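Local structure of naphthalene dioxygenase large subunit (2B1X) at residues E39-H44 with M432-A437. The protein is the large subunit of a Rieske-type non-haem iron oxygenase and carries an Fe2/S2 cluster and a separate iron(III) ion. Residues are numbered along the deposited sequence; the frame is centred on the assembly and turned at random.
Sequences ERIFGH and MQLMLA
Arg40 CG is anti to the carbonyl carbon (chi1 -66°), and the bend at chi2 (-148°) sets CD, which lies beside Met435 O. Across from it, Met435 folds at both chi2 and chi3, and its CG and SD lie beside Ile41. The Arg40 guanidinium lies at the end of helix 422-436. Arg40 NH1 donates to Met435 O at 2.9 Å, a somewhat bent bond with the acceptor tilted 21° out of the guanidinium plane. Ala437 O, just past the helix, lies over one face of the Arg40 guanidinium, 3.1 Å above the plane and toward the rim, and is not hydrogen-bonded to Arg40. NH1 also forms a salt bridge with Glu438. The positive group sits at the C-terminal end of the helix, so it may be favoured by the helix dipole. A water donates to both Arg40 O, at 2.9 Å, and Leu434 O, at 2.8 Å, and joins the two backbones. Beside this polar side, Ile41 CD1 packs 3.7 Å from Met435 SD and 3.9 Å from Leu434 CB. The Ile41 and Leu434 side chains cross at about a right angle. Leu10 of helix 4-16 and Val36 of helix 31-40 also touch Met435. The contact joins segment 39-44, on helix 31-40, to helix 422-436. It is an arginine side chain hydrogen-bonding a main-chain carbonyl at a helix C-terminus, where two helices of the large subunit meet.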
loop_
_atom_site.group_PDB
_atom_site.type_symbol
_atom_site.label_atom_id
_atom_site.label_comp_id
_atom_site.label_asym_id
_atom_site.label_seq_id
_atom_site.Cartn_x
_atom_site.Cartn_y
_atom_site.Cartn_z
ATOM N N GLU A 39 -5.802 -0.437 23.987
ATOM C CA GLU A 39 -6.731 -0.251 25.089
ATOM C C GLU A 39 -5.999 -0.056 26.435
ATOM O O GLU A 39 -6.294 0.882 27.203
ATOM C CB GLU A 39 -7.651 -1.461 25.172
ATOM C CG GLU A 39 -8.703 -1.373 26.273
ATOM C CD GLU A 39 -9.389 -2.704 26.516
ATOM O OE1 GLU A 39 -10.203 -3.110 25.652
ATOM O OE2 GLU A 39 -9.102 -3.344 27.564
ATOM N N ARG A 40 -5.058 -0.947 26.732
ATOM C CA ARG A 40 -4.526 -1.036 28.078
ATOM C C ARG A 40 -3.514 0.038 28.386
ATOM O O ARG A 40 -3.428 0.465 29.543
ATOM C CB ARG A 40 -3.991 -2.426 28.377
ATOM C CG ARG A 40 -5.123 -3.407 28.383
ATOM C CD ARG A 40 -4.992 -4.551 29.294
ATOM N NE ARG A 40 -6.195 -5.384 29.216
ATOM C CZ ARG A 40 -6.311 -6.602 29.730
ATOM N NH1 ARG A 40 -5.280 -7.166 30.381
ATOM N NH2 ARG A 40 -7.472 -7.239 29.589
ATOM N N ILE A 41 -2.780 0.506 27.371
ATOM C CA ILE A 41 -1.929 1.686 27.577
ATOM C C ILE A 41 -2.621 2.973 27.146
ATOM O O ILE A 41 -2.847 3.823 27.972
ATOM C CB ILE A 41 -0.525 1.546 26.897
ATOM C CG1 ILE A 41 0.453 0.840 27.848
ATOM C CG2 ILE A 41 0.052 2.885 26.593
ATOM C CD1 ILE A 41 0.294 -0.624 27.910
ATOM N N PHE A 42 -2.992 3.078 25.866
ATOM C CA PHE A 42 -3.458 4.348 25.308
ATOM C C PHE A 42 -4.876 4.715 25.707
ATOM O O PHE A 42 -5.259 5.891 25.649
ATOM C CB PHE A 42 -3.182 4.438 23.790
ATOM C CG PHE A 42 -1.705 4.483 23.462
ATOM C CD1 PHE A 42 -1.048 3.345 22.955
ATOM C CD2 PHE A 42 -0.954 5.624 23.720
ATOM C CE1 PHE A 42 0.291 3.354 22.710
ATOM C CE2 PHE A 42 0.418 5.660 23.463
ATOM C CZ PHE A 42 1.054 4.534 22.959
ATOM N N GLY A 43 -5.641 3.721 26.153
ATOM C CA GLY A 43 -6.939 3.985 26.732
ATOM C C GLY A 43 -6.925 4.337 28.215
ATOM O O GLY A 43 -7.971 4.682 28.771
ATOM N N HIS A 44 -5.751 4.299 28.857
ATOM C CA HIS A 44 -5.693 4.612 30.281
ATOM C C HIS A 44 -4.695 5.706 30.649
ATOM O O HIS A 44 -4.993 6.556 31.462
ATOM C CB HIS A 44 -5.432 3.339 31.078
ATOM C CG HIS A 44 -6.609 2.421 31.110
ATOM N ND1 HIS A 44 -6.855 1.481 30.126
ATOM C CD2 HIS A 44 -7.637 2.328 31.985
ATOM C CE1 HIS A 44 -7.979 0.843 30.403
ATOM N NE2 HIS A 44 -8.466 1.330 31.534
ATOM N N MET A 432 4.259 -3.385 31.155
ATOM C CA MET A 432 3.817 -4.754 31.383
ATOM C C MET A 432 2.733 -4.842 32.461
ATOM O O MET A 432 1.762 -5.570 32.280
ATOM C CB MET A 432 5.006 -5.672 31.712
ATOM C CG MET A 432 5.864 -6.064 30.484
ATOM S SD MET A 432 7.109 -7.301 30.933
ATOM C CE MET A 432 8.366 -6.273 31.731
ATOM N N GLN A 433 2.855 -4.058 33.538
ATOM C CA GLN A 433 1.796 -3.992 34.545
ATOM C C GLN A 433 0.465 -3.542 33.908
ATOM O O GLN A 433 -0.589 -4.126 34.172
ATOM C CB GLN A 433 2.190 -3.097 35.722
ATOM C CG GLN A 433 3.368 -3.687 36.558
ATOM C CD GLN A 433 3.979 -2.702 37.526
ATOM O OE1 GLN A 433 3.879 -1.501 37.331
ATOM N NE2 GLN A 433 4.659 -3.218 38.572
ATOM N N LEU A 434 0.531 -2.515 33.063
ATOM C CA LEU A 434 -0.675 -1.975 32.445
ATOM C C LEU A 434 -1.300 -2.972 31.460
ATOM O O LEU A 434 -2.511 -3.088 31.402
ATOM C CB LEU A 434 -0.412 -0.625 31.767
ATOM C CG LEU A 434 -0.182 0.592 32.664
ATOM C CD1 LEU A 434 0.123 1.804 31.800
ATOM C CD2 LEU A 434 -1.420 0.887 33.551
ATOM N N MET A 435 -0.443 -3.669 30.710
ATOM C CA MET A 435 -0.848 -4.718 29.770
ATOM C C MET A 435 -1.605 -5.858 30.467
ATOM O O MET A 435 -2.538 -6.445 29.898
ATOM C CB MET A 435 0.383 -5.277 29.049
ATOM C CG MET A 435 0.982 -4.395 27.968
ATOM S SD MET A 435 -0.039 -3.997 26.482
ATOM C CE MET A 435 0.143 -5.572 25.560
ATOM N N LEU A 436 -1.191 -6.171 31.696
ATOM C CA LEU A 436 -1.798 -7.256 32.467
ATOM C C LEU A 436 -2.975 -6.827 33.344
ATOM O O LEU A 436 -3.664 -7.681 33.895
ATOM C CB LEU A 436 -0.752 -7.958 33.342
ATOM C CG LEU A 436 0.166 -8.960 32.657
ATOM C CD1 LEU A 436 1.412 -9.281 33.535
ATOM C CD2 LEU A 436 -0.594 -10.239 32.290
ATOM N N ALA A 437 -3.211 -5.527 33.471
ATOM C CA ALA A 437 -4.289 -5.041 34.319
ATOM C C ALA A 437 -5.663 -5.414 33.724
ATOM O O ALA A 437 -6.043 -4.920 32.665
ATOM C CB ALA A 437 -4.157 -3.526 34.543
HETATM O O HOH W 1 -4.296 -1.007 31.877
#